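Local coordinates for Dye-decolorizing peroxidase (Irpex lacteus, PDB 7D8M), which binds heme b and probably works as a peroxidase of the dye-decolorizing (DyP) family, using peroxide to oxidise its substrates, at residues 320-325 / 330-335; 325-330 / 378-383. All blocks are in the same frame, centred on the assembly; numbering follows the deposited sequence.

Contact 1: 320-325 / 330-335; sequences DLEGQG and TFHAIR. With HEM (protoporphyrin IX containing Fe), chain B; OXY (oxygen molecule), chain C.
Glu-322 reaches across from the last turn of helix 319-323 and meets the imidazole of His-332 with one carboxylate oxygen. His-332 NE2 donates to Glu-322 OE1 at 2.6 Å, nearly straight at 167°, and the oxygen receives it on its syn lone pair, the side facing OE2. The acceptor lies almost in the imidazole plane, at the ring's edge, while carboxylate and ring planes are turned 69° apart. The negative charge of the Glu-322 carboxylate would probably favour a protonated imidazole on His-332. Glu-322 gets there fully stretched: CG is anti to the backbone N (chi1 -176°) and the chain stays extended beyond it, bridging backbones whose nearest CA atoms, those of Glu-322 and Thr-330, are 9.7 Å apart. A water accepts from Phe-331 N at 2.9 Å and donates weakly to the same OE1.

Beyond His-332 the chain enters strand 334-340, an outer strand of a four-stranded antiparallel sheet of the DyP fold, and delivers Arg-335 to the heme. Bent at chi3, the arginine lays its guanidinium over the porphyrin, with CZ 3.3 Å from HEM C4D. Arg-335 NH2 bonds to propionate oxygen HEM O2A at 2.7 Å, and Arg-335 NH1 makes a weak bond to O2 of the oxygen molecule at 3.1 Å; both acceptors sit at the edge of the guanidinium, in its plane. Asp-172 forms a salt bridge with NH1, and the carbonyl of Ser-175 takes a further bond from NH2. With a leucine here, HEM O2A and Asp-172 would probably each lose this positive partner. The adjacent Ile-334 pairs through its backbone with Tyr-365 in strand 359-366.

Contact 2: 325-330 / 378-383; sequences GLFGDT and QAWANN
Phe-327 and Trp-380 approach from opposite directions and touch through Phe-327 CZ and CZ2 of the indole's six-membered ring. On the second segment, the carbonyl of Ala-379 lies where helix 373-381 runs out through a wider, pi-type turn. Asn-383 ND2 bonds back to Ala-379 O at 3.0 Å, arriving tilted from the carbonyl plane.

Next comes Trp-380, with CG anti to its own carbonyl carbon (chi1 -71°), which sends the indole off the helix toward the loop 325-330. Its CZ2 lies 4.1 Å from Phe-327 CZ, and the six-membered rings have centroids 6.0 Å apart with planes at 35°. The pair is therefore oblique, and the touch is a slight apolar one. On the loop side, Phe-327 holds CG between its backbone N and carbonyl carbon (chi1 49°), a crowded position that turns the ring inward, where Leu-321 and Glu-322 of helix 319-323 also pack against it.

Asn-382 then ties the helix end to Gln-404 and to the end of helix 95-102, its OD1 accepting from Gln-404 N and its ND2 donating to Leu-102 O. At Asn-383 the backbone N bonds to Trp-380 O at 3.2 Å.

Around the indole, Phe-386 stacks on it, Phe-375 meets it edge-to-face and Phe-331 meets both Trp-380 and Phe-327. What results is an aromatic cluster beside the heme pocket of this DyP-type peroxidase, Trp-380 joining it from the end of a helix and Phe-327 from a loop.

In the fold
The loop 325-330 runs between the two segments of contact 1 and forms one side of contact 2, so the two contacts alternate along the chain, with centres about 7 Å apart. They share Gly-325 and Thr-330 and meet directly where Phe-331 CB packs 3.4 Å from Trp-380 CH2. Gly-325 closes helix 319-323 in a Schellman motif and starts the loop. The heme relates them further: contact 1 holds Arg-335 at the porphyrin itself, while the Trp-380 side chain in contact 2 stays about 7 Å from the heme. Heme-binding Asn-317 is near both contacts, its side chain about 4 Å from that of His-332 and about 6 Å from that of Trp-380.

Contact 1: 320-325 / 330-335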
ATOM      1  N   ASP A 320      -2.705  18.448  -6.808  1.00 28.86           N
ATOM      2  CA  ASP A 320      -2.751  19.871  -7.129  1.00 27.07           C
ATOM      3  C   ASP A 320      -1.435  20.560  -6.783  1.00 27.34           C
ATOM      4  O   ASP A 320      -0.964  21.423  -7.531  1.00 28.55           O
ATOM      5  CB  ASP A 320      -3.933  20.536  -6.413  1.00 26.79           C
ATOM      6  CG  ASP A 320      -3.879  20.376  -4.906  1.00 29.57           C
ATOM      7  OD1 ASP A 320      -3.312  19.365  -4.415  1.00 31.27           O
ATOM      8  OD2 ASP A 320      -4.419  21.260  -4.205  1.00 29.74           O
ATOM      9  N   LEU A 321      -0.814  20.179  -5.666  1.00 27.14           N
ATOM     10  CA  LEU A 321       0.487  20.742  -5.320  1.00 27.37           C
ATOM     11  C   LEU A 321       1.530  20.385  -6.371  1.00 29.43           C
ATOM     12  O   LEU A 321       2.288  21.250  -6.828  1.00 28.95           O
ATOM     13  CB  LEU A 321       0.928  20.252  -3.941  1.00 28.78           C
ATOM     14  CG  LEU A 321       0.049  20.486  -2.714  1.00 29.72           C
ATOM     15  CD1 LEU A 321       0.917  20.409  -1.480  1.00 28.29           C
ATOM     16  CD2 LEU A 321      -0.720  21.823  -2.755  1.00 29.28           C
ATOM     17  N   GLU A 322       1.575  19.108  -6.771  1.00 30.39           N
ATOM     18  CA  GLU A 322       2.518  18.676  -7.803  1.00 31.15           C
ATOM     19  C   GLU A 322       2.201  19.344  -9.131  1.00 35.34           C
ATOM     20  O   GLU A 322       3.109  19.800  -9.837  1.00 34.21           O
ATOM     21  CB  GLU A 322       2.483  17.152  -7.949  1.00 30.20           C
ATOM     22  CG  GLU A 322       3.519  16.573  -8.944  1.00 32.65           C
ATOM     23  CD  GLU A 322       3.471  15.048  -9.069  1.00 33.29           C
ATOM     24  OE1 GLU A 322       2.861  14.372  -8.211  1.00 31.11           O
ATOM     25  OE2 GLU A 322       4.059  14.516 -10.036  1.00 35.09           O
ATOM     26  N   GLY A 323       0.911  19.431  -9.471  1.00 30.64           N
ATOM     27  CA  GLY A 323       0.525  20.007 -10.741  1.00 31.02           C
ATOM     28  C   GLY A 323       0.855  21.479 -10.831  1.00 31.27           C
ATOM     29  O   GLY A 323       1.064  22.001 -11.927  1.00 31.23           O
ATOM     30  N   GLN A 324       0.913  22.160  -9.687  1.00 33.41           N
ATOM     31  CA  GLN A 324       1.398  23.532  -9.605  1.00 34.05           C
ATOM     32  C   GLN A 324       2.917  23.623  -9.669  1.00 35.75           C
ATOM     33  O   GLN A 324       3.453  24.738  -9.631  1.00 33.11           O
ATOM     34  CB  GLN A 324       0.917  24.193  -8.314  1.00 31.35           C
ATOM     35  CG  GLN A 324      -0.529  24.666  -8.336  1.00 35.42           C
ATOM     36  CD  GLN A 324      -1.008  25.077  -6.963  1.00 36.37           C
ATOM     37  OE1 GLN A 324      -1.316  24.230  -6.120  1.00 38.03           O
ATOM     38  NE2 GLN A 324      -1.065  26.382  -6.722  1.00 38.44           N
ATOM     39  N   GLY A 325       3.616  22.490  -9.767  1.00 34.70           N
ATOM     40  CA  GLY A 325       5.062  22.476  -9.861  1.00 29.44           C
ATOM     41  C   GLY A 325       5.799  22.713  -8.564  1.00 33.30           C
ATOM     42  O   GLY A 325       7.009  22.964  -8.595  1.00 34.89           O
ATOM     43  N   THR A 330       8.418  12.584  -7.143  1.00 33.42           N
ATOM     44  CA  THR A 330       9.255  11.907  -6.154  1.00 29.97           C
ATOM     45  C   THR A 330       8.485  10.985  -5.215  1.00 31.50           C
ATOM     46  O   THR A 330       9.042   9.993  -4.713  1.00 28.18           O
ATOM     47  CB  THR A 330       9.974  12.985  -5.342  1.00 28.46           C
ATOM     48  OG1 THR A 330      10.535  13.941  -6.248  1.00 30.20           O
ATOM     49  CG2 THR A 330      11.059  12.400  -4.454  1.00 29.18           C
ATOM     50  N   PHE A 331       7.222  11.303  -4.943  1.00 28.13           N
ATOM     51  CA  PHE A 331       6.489  10.722  -3.829  1.00 27.81           C
ATOM     52  C   PHE A 331       5.364   9.787  -4.275  1.00 25.61           C
ATOM     53  O   PHE A 331       4.483   9.456  -3.474  1.00 26.09           O
ATOM     54  CB  PHE A 331       5.956  11.850  -2.936  1.00 27.26           C
ATOM     55  CG  PHE A 331       6.996  12.901  -2.623  1.00 30.88           C
ATOM     56  CD1 PHE A 331       8.038  12.625  -1.741  1.00 28.29           C
ATOM     57  CD2 PHE A 331       6.952  14.149  -3.229  1.00 27.80           C
ATOM     58  CE1 PHE A 331       9.006  13.583  -1.454  1.00 31.13           C
ATOM     59  CE2 PHE A 331       7.915  15.121  -2.949  1.00 29.17           C
ATOM     60  CZ  PHE A 331       8.948  14.839  -2.059  1.00 30.63           C
ATOM     61  N   HIS A 332       5.382   9.343  -5.526  1.00 24.96           N
ATOM     62  CA  HIS A 332       4.454   8.309  -5.962  1.00 25.72           C
ATOM     63  C   HIS A 332       5.005   6.924  -5.638  1.00 26.21           C
ATOM     64  O   HIS A 332       6.221   6.724  -5.561  1.00 26.40           O
ATOM     65  CB  HIS A 332       4.182   8.449  -7.454  1.00 24.20           C
ATOM     66  CG  HIS A 332       3.447   9.709  -7.801  1.00 24.61           C
ATOM     67  ND1 HIS A 332       2.097   9.731  -8.080  1.00 25.55           N
ATOM     68  CD2 HIS A 332       3.873  10.992  -7.897  1.00 23.66           C
ATOM     69  CE1 HIS A 332       1.722  10.975  -8.334  1.00 27.00           C
ATOM     70  NE2 HIS A 332       2.780  11.760  -8.227  1.00 27.45           N
ATOM     71  N   ALA A 333       4.095   5.969  -5.427  1.00 26.53           N
ATOM     72  CA  ALA A 333       4.472   4.592  -5.115  1.00 26.57           C
ATOM     73  C   ALA A 333       3.300   3.691  -5.469  1.00 26.87           C
ATOM     74  O   ALA A 333       2.156   4.145  -5.556  1.00 27.17           O
ATOM     75  CB  ALA A 333       4.859   4.440  -3.641  1.00 26.71           C
ATOM     76  N   ILE A 334       3.591   2.408  -5.667  1.00 24.04           N
ATOM     77  CA  ILE A 334       2.598   1.446  -6.138  1.00 23.78           C
ATOM     78  C   ILE A 334       2.108   0.602  -4.969  1.00 23.42           C
ATOM     79  O   ILE A 334       2.908  -0.043  -4.278  1.00 25.57           O
ATOM     80  CB  ILE A 334       3.173   0.547  -7.244  1.00 27.98           C
ATOM     81  CG1 ILE A 334       3.478   1.359  -8.507  1.00 27.72           C
ATOM     82  CG2 ILE A 334       2.214  -0.598  -7.540  1.00 26.11           C
ATOM     83  CD1 ILE A 334       4.267   0.573  -9.549  1.00 25.82           C
ATOM     84  N   ARG A 335       0.792   0.574  -4.771  1.00 22.50           N
ATOM     85  CA  ARG A 335       0.180  -0.275  -3.757  1.00 22.64           C
ATOM     86  C   ARG A 335      -0.264  -1.596  -4.384  1.00 25.72           C
ATOM     87  O   ARG A 335      -0.819  -1.616  -5.486  1.00 26.46           O
ATOM     88  CB  ARG A 335      -1.012   0.442  -3.107  1.00 23.56           C
ATOM     89  CG  ARG A 335      -0.627   1.713  -2.329  1.00 22.39           C
ATOM     90  CD  ARG A 335      -1.838   2.620  -2.036  1.00 23.00           C
ATOM     91  NE  ARG A 335      -2.467   3.059  -3.268  1.00 23.12           N
ATOM     92  CZ  ARG A 335      -3.740   2.838  -3.569  1.00 25.41           C
ATOM     93  NH1 ARG A 335      -4.515   2.190  -2.710  1.00 27.83           N
ATOM     94  NH2 ARG A 335      -4.233   3.243  -4.732  1.00 22.80           N
TER
HETATM   95  CHA HEM B 601      -5.880   5.332  -2.137  1.00 25.46           C
HETATM   96  CHB HEM B 601      -8.082   2.875   1.418  1.00 24.76           C
HETATM   97  CHC HEM B 601      -3.857   2.611   3.806  1.00 23.29           C
HETATM   98  CHD HEM B 601      -1.792   5.492   0.495  1.00 22.95           C
HETATM   99  C1A HEM B 601      -6.843   4.675  -1.404  1.00 23.50           C
HETATM  100  C2A HEM B 601      -8.215   4.436  -1.811  1.00 26.99           C
HETATM  101  C3A HEM B 601      -8.816   3.743  -0.827  1.00 25.45           C
HETATM  102  C4A HEM B 601      -7.847   3.525   0.226  1.00 25.09           C
HETATM  103  CMA HEM B 601     -10.272   3.245  -0.773  1.00 22.58           C
HETATM  104  CAA HEM B 601      -8.832   4.904  -3.156  1.00 25.80           C
HETATM  105  CBA HEM B 601      -8.622   3.841  -4.233  1.00 28.15           C
HETATM  106  CGA HEM B 601      -7.472   4.200  -5.154  1.00 29.49           C
HETATM  107  O1A HEM B 601      -7.289   5.404  -5.453  1.00 32.36           O
HETATM  108  O2A HEM B 601      -6.749   3.275  -5.617  1.00 29.11           O
HETATM  109  C1B HEM B 601      -7.118   2.564   2.346  1.00 24.62           C
HETATM  110  C2B HEM B 601      -7.323   1.726   3.505  1.00 25.16           C
HETATM  111  C3B HEM B 601      -6.154   1.664   4.171  1.00 21.93           C
HETATM  112  C4B HEM B 601      -5.179   2.445   3.442  1.00 22.28           C
HETATM  113  CMB HEM B 601      -8.694   1.083   3.868  1.00 22.30           C
HETATM  114  CAB HEM B 601      -5.792   0.889   5.462  1.00 22.66           C
HETATM  115  CBB HEM B 601      -6.506  -0.141   5.929  1.00 22.80           C
HETATM  116  C1C HEM B 601      -2.936   3.424   3.167  1.00 23.08           C
HETATM  117  C2C HEM B 601      -1.600   3.757   3.631  1.00 24.02           C
HETATM  118  C3C HEM B 601      -1.025   4.552   2.706  1.00 24.27           C
HETATM  119  C4C HEM B 601      -1.993   4.760   1.645  1.00 24.03           C
HETATM  120  CMC HEM B 601      -1.000   3.222   4.955  1.00 23.46           C
HETATM  121  CAC HEM B 601       0.378   5.215   2.697  1.00 25.21           C
HETATM  122  CBC HEM B 601       1.078   5.463   3.818  1.00 26.35           C
HETATM  123  C1D HEM B 601      -2.677   5.593  -0.558  1.00 23.54           C
HETATM  124  C2D HEM B 601      -2.400   6.121  -1.885  1.00 23.58           C
HETATM  125  C3D HEM B 601      -3.524   6.080  -2.601  1.00 24.86           C
HETATM  126  C4D HEM B 601      -4.566   5.521  -1.761  1.00 27.14           C
HETATM  127  CMD HEM B 601      -1.054   6.656  -2.400  1.00 20.43           C
HETATM  128  CAD HEM B 601      -3.687   6.555  -4.059  1.00 24.10           C
HETATM  129  CBD HEM B 601      -4.048   8.043  -4.046  1.00 24.95           C
HETATM  130  CGD HEM B 601      -4.123   8.614  -5.446  1.00 28.35           C
HETATM  131  O1D HEM B 601      -5.046   9.429  -5.706  1.00 25.74           O
HETATM  132  O2D HEM B 601      -3.272   8.253  -6.307  1.00 26.41           O
HETATM  133  NA  HEM B 601      -6.659   4.116  -0.159  1.00 22.91           N
HETATM  134  NB  HEM B 601      -5.796   2.989   2.331  1.00 20.72           N
HETATM  135  NC  HEM B 601      -3.138   4.061   1.965  1.00 22.52           N
HETATM  136  ND  HEM B 601      -4.009   5.218  -0.519  1.00 22.77           N
HETATM  137 FE   HEM B 601      -4.940   4.223   1.004  1.00 23.99          FE
HETATM  138  O1  OXY C 602      -4.092  -0.320  -0.582  1.00 34.50           O
HETATM  139  O2  OXY C 602      -4.971   0.463  -0.217  1.00 36.98           O
HETATM  140  O   HOH W   1       5.262  13.058  -6.068  1.00 26.03           O

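Contact 2: 325-330 / 378-383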
ATOM      1  N   GLY A 325       3.616  22.490  -9.767  1.00 34.70           N
ATOM      2  CA  GLY A 325       5.062  22.476  -9.861  1.00 29.44           C
ATOM      3  C   GLY A 325       5.799  22.713  -8.564  1.00 33.30           C
ATOM      4  O   GLY A 325       7.009  22.964  -8.595  1.00 34.89           O
ATOM      5  N   LEU A 326       5.120  22.648  -7.420  1.00 32.15           N
ATOM      6  CA  LEU A 326       5.820  22.829  -6.154  1.00 30.55           C
ATOM      7  C   LEU A 326       6.781  21.682  -5.862  1.00 31.95           C
ATOM      8  O   LEU A 326       7.732  21.862  -5.097  1.00 32.12           O
ATOM      9  CB  LEU A 326       4.812  22.986  -5.022  1.00 26.95           C
ATOM     10  CG  LEU A 326       3.839  24.165  -5.206  1.00 27.63           C
ATOM     11  CD1 LEU A 326       2.716  24.085  -4.180  1.00 27.92           C
ATOM     12  CD2 LEU A 326       4.570  25.502  -5.090  1.00 26.13           C
ATOM     13  N   PHE A 327       6.545  20.511  -6.441  1.00 32.82           N
ATOM     14  CA  PHE A 327       7.484  19.399  -6.398  1.00 32.36           C
ATOM     15  C   PHE A 327       7.099  18.460  -7.532  1.00 33.85           C
ATOM     16  O   PHE A 327       6.085  18.662  -8.205  1.00 32.96           O
ATOM     17  CB  PHE A 327       7.489  18.703  -5.029  1.00 29.27           C
ATOM     18  CG  PHE A 327       6.116  18.354  -4.502  1.00 30.18           C
ATOM     19  CD1 PHE A 327       5.509  17.154  -4.842  1.00 31.37           C
ATOM     20  CD2 PHE A 327       5.438  19.227  -3.658  1.00 32.10           C
ATOM     21  CE1 PHE A 327       4.255  16.823  -4.357  1.00 30.15           C
ATOM     22  CE2 PHE A 327       4.181  18.905  -3.167  1.00 32.83           C
ATOM     23  CZ  PHE A 327       3.588  17.696  -3.518  1.00 28.75           C
ATOM     24  N   GLY A 328       7.922  17.444  -7.749  1.00 33.82           N
ATOM     25  CA  GLY A 328       7.772  16.527  -8.870  1.00 33.07           C
ATOM     26  C   GLY A 328       7.086  15.223  -8.509  1.00 33.44           C
ATOM     27  O   GLY A 328       6.192  15.176  -7.656  1.00 30.94           O
ATOM     28  N   ASP A 329       7.499  14.147  -9.180  1.00 30.17           N
ATOM     29  CA  ASP A 329       6.883  12.827  -9.030  1.00 31.15           C
ATOM     30  C   ASP A 329       7.577  11.966  -7.977  1.00 28.98           C
ATOM     31  O   ASP A 329       7.319  10.762  -7.913  1.00 29.40           O
ATOM     32  CB  ASP A 329       6.866  12.099 -10.378  1.00 30.81           C
ATOM     33  CG  ASP A 329       8.263  11.774 -10.888  1.00 33.43           C
ATOM     34  OD1 ASP A 329       9.251  12.120 -10.207  1.00 31.42           O
ATOM     35  OD2 ASP A 329       8.377  11.168 -11.974  1.00 35.33           O
ATOM     36  N   THR A 330       8.418  12.584  -7.143  1.00 33.42           N
ATOM     37  CA  THR A 330       9.255  11.907  -6.154  1.00 29.97           C
ATOM     38  C   THR A 330       8.485  10.985  -5.215  1.00 31.50           C
ATOM     39  O   THR A 330       9.042   9.993  -4.713  1.00 28.18           O
ATOM     40  CB  THR A 330       9.974  12.985  -5.342  1.00 28.46           C
ATOM     41  OG1 THR A 330      10.535  13.941  -6.248  1.00 30.20           O
ATOM     42  CG2 THR A 330      11.059  12.400  -4.454  1.00 29.18           C
ATOM     43  N   GLN A 378       4.039   9.852   7.213  1.00 23.18           N
ATOM     44  CA  GLN A 378       4.526  10.784   8.230  1.00 26.39           C
ATOM     45  C   GLN A 378       4.423  12.246   7.790  1.00 25.90           C
ATOM     46  O   GLN A 378       3.920  13.085   8.540  1.00 27.60           O
ATOM     47  CB  GLN A 378       5.972  10.468   8.614  1.00 23.92           C
ATOM     48  CG  GLN A 378       6.552  11.520   9.585  1.00 26.65           C
ATOM     49  CD  GLN A 378       8.014  11.279   9.921  1.00 34.21           C
ATOM     50  OE1 GLN A 378       8.831  10.985   9.037  1.00 33.37           O
ATOM     51  NE2 GLN A 378       8.355  11.409  11.201  1.00 32.53           N
ATOM     52  N   ALA A 379       4.939  12.583   6.607  1.00 24.67           N
ATOM     53  CA  ALA A 379       4.989  13.983   6.204  1.00 27.71           C
ATOM     54  C   ALA A 379       3.627  14.526   5.794  1.00 27.77           C
ATOM     55  O   ALA A 379       3.439  15.746   5.789  1.00 29.28           O
ATOM     56  CB  ALA A 379       5.971  14.177   5.048  1.00 24.84           C
ATOM     57  N   TRP A 380       2.678  13.655   5.449  1.00 25.19           N
ATOM     58  CA  TRP A 380       1.421  14.086   4.848  1.00 24.91           C
ATOM     59  C   TRP A 380       0.229  13.658   5.695  1.00 24.15           C
ATOM     60  O   TRP A 380      -0.454  14.519   6.260  1.00 23.58           O
ATOM     61  CB  TRP A 380       1.336  13.546   3.422  1.00 23.44           C
ATOM     62  CG  TRP A 380       2.280  14.228   2.488  1.00 23.93           C
ATOM     63  CD1 TRP A 380       3.033  15.342   2.749  1.00 26.16           C
ATOM     64  CD2 TRP A 380       2.562  13.861   1.135  1.00 24.71           C
ATOM     65  NE1 TRP A 380       3.770  15.683   1.643  1.00 25.64           N
ATOM     66  CE2 TRP A 380       3.493  14.798   0.636  1.00 24.34           C
ATOM     67  CE3 TRP A 380       2.107  12.840   0.291  1.00 22.46           C
ATOM     68  CZ2 TRP A 380       3.987  14.739  -0.666  1.00 28.42           C
ATOM     69  CZ3 TRP A 380       2.599  12.784  -1.007  1.00 25.45           C
ATOM     70  CH2 TRP A 380       3.527  13.737  -1.472  1.00 25.94           C
ATOM     71  N   ALA A 381      -0.021  12.354   5.823  1.00 26.01           N
ATOM     72  CA  ALA A 381      -1.188  11.869   6.554  1.00 25.98           C
ATOM     73  C   ALA A 381      -1.163  12.306   8.014  1.00 25.32           C
ATOM     74  O   ALA A 381      -2.181  12.761   8.553  1.00 25.75           O
ATOM     75  CB  ALA A 381      -1.266  10.347   6.455  1.00 23.17           C
ATOM     76  N   ASN A 382      -0.011  12.159   8.675  1.00 22.10           N
ATOM     77  CA  ASN A 382       0.117  12.462  10.098  1.00 26.93           C
ATOM     78  C   ASN A 382       0.421  13.928  10.368  1.00 24.37           C
ATOM     79  O   ASN A 382       0.580  14.307  11.533  1.00 26.69           O
ATOM     80  CB  ASN A 382       1.233  11.625  10.745  1.00 25.32           C
ATOM     81  CG  ASN A 382       0.979  10.139  10.682  1.00 27.06           C
ATOM     82  OD1 ASN A 382      -0.096   9.683  10.290  1.00 26.58           O
ATOM     83  ND2 ASN A 382       1.977   9.365  11.099  1.00 27.36           N
ATOM     84  N   ASN A 383       0.540  14.747   9.334  1.00 24.32           N
ATOM     85  CA  ASN A 383       0.993  16.119   9.492  1.00 24.56           C
ATOM     86  C   ASN A 383      -0.210  17.052   9.519  1.00 27.58           C
ATOM     87  O   ASN A 383      -0.872  17.214   8.483  1.00 22.55           O
ATOM     88  CB  ASN A 383       1.924  16.477   8.339  1.00 25.64           C
ATOM     89  CG  ASN A 383       2.600  17.819   8.516  1.00 30.56           C
ATOM     90  OD1 ASN A 383       2.192  18.637   9.340  1.00 30.84           O
ATOM     91  ND2 ASN A 383       3.637  18.056   7.723  1.00 26.22           N
TER